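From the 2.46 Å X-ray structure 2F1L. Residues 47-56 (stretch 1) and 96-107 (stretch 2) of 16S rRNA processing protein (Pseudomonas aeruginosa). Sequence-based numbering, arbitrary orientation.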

# COMPACT_ATOMS: atom_id res chain seq x y z
N ASN A 47 -12.45 4.04 -6.12
CA ASN A 47 -12.66 5.42 -6.33
C ASN A 47 -12.50 5.81 -7.78
O ASN A 47 -13.11 6.75 -8.24
CB ASN A 47 -11.66 6.18 -5.47
CG ASN A 47 -11.88 7.65 -5.50
OD1 ASN A 47 -12.98 8.09 -5.22
ND2 ASN A 47 -10.86 8.43 -5.88
N LEU A 48 -11.69 5.07 -8.51
CA LEU A 48 -11.63 5.19 -9.95
C LEU A 48 -13.01 5.26 -10.61
O LEU A 48 -13.20 5.97 -11.57
CB LEU A 48 -10.82 4.03 -10.52
CG LEU A 48 -10.68 3.96 -12.04
CD1 LEU A 48 -10.04 5.20 -12.53
CD2 LEU A 48 -9.84 2.83 -12.45
N LEU A 49 -13.98 4.51 -10.10
CA LEU A 49 -15.34 4.41 -10.71
C LEU A 49 -16.14 5.70 -10.54
O LEU A 49 -17.18 5.89 -11.17
CB LEU A 49 -16.13 3.23 -10.14
CG LEU A 49 -15.47 1.83 -10.33
CD1 LEU A 49 -16.28 0.70 -9.67
CD2 LEU A 49 -15.25 1.52 -11.81
N ASP A 50 -15.63 6.59 -9.70
CA ASP A 50 -16.22 7.91 -9.52
C ASP A 50 -15.82 8.95 -10.57
O ASP A 50 -16.30 10.08 -10.53
CB ASP A 50 -15.82 8.46 -8.13
CG ASP A 50 -16.44 7.67 -6.98
OD1 ASP A 50 -17.45 6.97 -7.21
OD2 ASP A 50 -15.92 7.74 -5.86
N TYR A 51 -14.96 8.61 -11.51
CA TYR A 51 -14.55 9.55 -12.54
C TYR A 51 -15.20 9.13 -13.85
O TYR A 51 -14.80 8.12 -14.40
CB TYR A 51 -13.03 9.55 -12.67
CG TYR A 51 -12.33 10.07 -11.44
CD1 TYR A 51 -12.23 11.42 -11.23
CD2 TYR A 51 -11.82 9.21 -10.48
CE1 TYR A 51 -11.62 11.92 -10.12
CE2 TYR A 51 -11.19 9.71 -9.34
CZ TYR A 51 -11.10 11.08 -9.16
OH TYR A 51 -10.49 11.65 -8.05
N ARG A 52 -16.21 9.88 -14.31
CA ARG A 52 -16.95 9.53 -15.52
C ARG A 52 -16.15 9.76 -16.82
O ARG A 52 -16.38 9.10 -17.83
CB ARG A 52 -18.30 10.27 -15.57
CG ARG A 52 -19.14 9.94 -16.83
CD ARG A 52 -20.44 10.72 -16.90
NE ARG A 52 -21.14 10.62 -15.62
N ARG A 53 -15.22 10.70 -16.79
CA ARG A 53 -14.56 11.19 -17.99
C ARG A 53 -13.09 10.83 -17.93
O ARG A 53 -12.29 11.44 -17.20
CB ARG A 53 -14.79 12.69 -18.19
CG ARG A 53 -16.14 13.01 -18.83
CD ARG A 53 -16.35 14.51 -19.11
NE ARG A 53 -15.77 15.36 -18.06
N TRP A 54 -12.75 9.84 -18.75
CA TRP A 54 -11.44 9.26 -18.79
C TRP A 54 -10.61 9.83 -19.95
O TRP A 54 -11.02 9.77 -21.11
CB TRP A 54 -11.62 7.75 -18.96
CG TRP A 54 -12.06 7.06 -17.72
CD1 TRP A 54 -12.53 7.63 -16.57
CD2 TRP A 54 -12.05 5.67 -17.49
NE1 TRP A 54 -12.79 6.69 -15.65
CE2 TRP A 54 -12.52 5.46 -16.19
CE3 TRP A 54 -11.68 4.58 -18.26
CZ2 TRP A 54 -12.62 4.19 -15.63
CZ3 TRP A 54 -11.81 3.32 -17.71
CH2 TRP A 54 -12.27 3.13 -16.41
N THR A 55 -9.45 10.38 -19.64
CA THR A 55 -8.53 10.82 -20.65
C THR A 55 -7.54 9.70 -20.87
O THR A 55 -6.66 9.47 -20.05
CB THR A 55 -7.78 12.05 -20.20
OG1 THR A 55 -8.72 13.05 -19.81
CG2 THR A 55 -6.89 12.59 -21.31
N LEU A 56 -7.67 8.98 -21.98
CA LEU A 56 -6.81 7.83 -22.19
C LEU A 56 -5.57 8.27 -22.91
O LEU A 56 -5.64 9.06 -23.86
CB LEU A 56 -7.55 6.78 -22.99
CG LEU A 56 -8.87 6.33 -22.36
CD1 LEU A 56 -9.51 5.33 -23.30
CD2 LEU A 56 -8.65 5.74 -20.94
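Stretch 2, residues 96-107: YEICIPRSELPS

The two strands, one from each stretch, pair antiparallel through just two bridges, yet their axes cross at 117°, far from the 180° of an ideal antiparallel pair, with a closest approach of 4.5 Å. The strand of stretch 2, which runs through Cys99 to Pro101, is extended and meets strand 53-56 at Thr55, where both backbone hydrogen bonds between the stretches form: Thr55 N donates to Cys99 O (3.0 Å), and Cys99 N to Thr55 O (2.8 Å). Next comes the non-hydrogen-bonded pair Leu56 and Ile98, where Leu56 CA lies 3.2 Å from Glu97 O in a CA-H...O contact.

Side chains of Thr55 and Cys99 share one face of the sheet, their CB atoms 4.0 Å apart; both are compact enough to sit side by side. Leu56 and Ile98, apolar and buried, occupy the other face, with Leu56 CD2 4.0 Å from Ile98 CG1. The flat Trp54 ring gives Ile98 CG2 a face to lie on, 3.5 Å from Trp54 CD2, a CH-pi contact, and Ile98 CD1 is 4.2 Å from Leu48 CD2; both branches reach both residues. Leu56 CB also meets Tyr96 CD1 at 3.6 Å.

Beyond the strand, a 3-10 segment, 102-104, turns the chain. Tyr51 packs on the strand's end and what follows: its large ring offers carbon surface, Tyr51 CE1 lying 3.4 Å from Ile100 CD1, and its length carries Tyr51 OH to 4.0 Å from Leu105 CD2.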

# COMPACT_ATOMS: atom_id res chain seq x y z
N TYR A 96 -3.80 1.66 -22.56
CA TYR A 96 -4.15 3.06 -22.29
C TYR A 96 -4.12 3.37 -20.81
O TYR A 96 -4.77 2.72 -20.00
CB TYR A 96 -5.56 3.38 -22.78
CG TYR A 96 -5.64 3.78 -24.23
CD1 TYR A 96 -4.98 4.89 -24.69
CD2 TYR A 96 -6.41 3.07 -25.12
CE1 TYR A 96 -5.06 5.27 -26.01
CE2 TYR A 96 -6.49 3.45 -26.45
CZ TYR A 96 -5.82 4.54 -26.88
OH TYR A 96 -5.90 4.91 -28.18
N GLU A 97 -3.36 4.38 -20.45
CA GLU A 97 -3.42 4.93 -19.12
C GLU A 97 -4.71 5.70 -19.00
O GLU A 97 -5.11 6.39 -19.94
CB GLU A 97 -2.27 5.88 -18.89
CG GLU A 97 -0.93 5.18 -18.91
CD GLU A 97 0.23 6.14 -18.80
OE1 GLU A 97 0.06 7.35 -19.14
OE2 GLU A 97 1.32 5.66 -18.38
N ILE A 98 -5.36 5.57 -17.85
CA ILE A 98 -6.58 6.32 -17.57
C ILE A 98 -6.15 7.55 -16.80
O ILE A 98 -5.65 7.40 -15.69
CB ILE A 98 -7.54 5.53 -16.68
CG1 ILE A 98 -7.89 4.17 -17.32
CG2 ILE A 98 -8.81 6.38 -16.40
CD1 ILE A 98 -8.41 3.16 -16.39
N CYS A 99 -6.33 8.74 -17.38
CA CYS A 99 -5.83 9.99 -16.80
C CYS A 99 -6.93 10.98 -16.48
O CYS A 99 -8.02 10.92 -17.04
CB CYS A 99 -4.87 10.70 -17.75
SG CYS A 99 -3.47 9.75 -18.24
N ILE A 100 -6.62 11.90 -15.57
CA ILE A 100 -7.45 13.06 -15.32
C ILE A 100 -6.59 14.27 -14.99
O ILE A 100 -5.47 14.11 -14.52
CB ILE A 100 -8.44 12.82 -14.17
CG1 ILE A 100 -7.68 12.56 -12.85
CG2 ILE A 100 -9.42 11.67 -14.53
CD1 ILE A 100 -8.57 12.60 -11.58
N PRO A 101 -7.12 15.48 -15.27
CA PRO A 101 -6.51 16.72 -14.78
C PRO A 101 -6.22 16.68 -13.28
O PRO A 101 -7.10 16.30 -12.50
CB PRO A 101 -7.60 17.76 -15.08
CG PRO A 101 -8.30 17.21 -16.28
CD PRO A 101 -8.30 15.74 -16.11
N ARG A 102 -4.99 17.06 -12.90
CA ARG A 102 -4.57 17.30 -11.48
C ARG A 102 -5.69 17.96 -10.69
O ARG A 102 -6.04 17.49 -9.62
CB ARG A 102 -3.29 18.20 -11.44
CG ARG A 102 -2.14 17.75 -10.51
CD ARG A 102 -0.74 17.93 -11.18
NE ARG A 102 0.24 16.99 -10.62
N SER A 103 -6.27 19.02 -11.27
CA SER A 103 -7.36 19.83 -10.68
C SER A 103 -8.66 19.10 -10.28
O SER A 103 -9.39 19.58 -9.42
CB SER A 103 -7.72 20.95 -11.65
OG SER A 103 -8.17 20.41 -12.87
N GLU A 104 -8.97 17.96 -10.90
CA GLU A 104 -10.16 17.20 -10.52
C GLU A 104 -9.98 16.30 -9.30
O GLU A 104 -10.90 15.60 -8.91
CB GLU A 104 -10.63 16.35 -11.68
CG GLU A 104 -11.12 17.15 -12.86
CD GLU A 104 -11.99 16.33 -13.79
OE1 GLU A 104 -11.78 15.08 -13.92
OE2 GLU A 104 -12.90 16.94 -14.39
N LEU A 105 -8.79 16.29 -8.71
CA LEU A 105 -8.61 15.57 -7.45
C LEU A 105 -9.11 16.47 -6.32
O LEU A 105 -9.05 17.68 -6.45
CB LEU A 105 -7.13 15.29 -7.19
CG LEU A 105 -6.32 14.48 -8.20
CD1 LEU A 105 -4.84 14.72 -7.89
CD2 LEU A 105 -6.71 13.00 -8.15
N PRO A 106 -9.61 15.87 -5.22
CA PRO A 106 -9.89 16.68 -4.00
C PRO A 106 -8.64 17.47 -3.53
O PRO A 106 -7.56 16.90 -3.46
CB PRO A 106 -10.31 15.63 -2.95
CG PRO A 106 -10.69 14.37 -3.76
CD PRO A 106 -9.94 14.43 -5.07
N SER A 107 -8.79 18.77 -3.24
CA SER A 107 -7.65 19.65 -2.97
C SER A 107 -7.84 20.44 -1.69
O SER A 107 -7.74 19.88 -0.61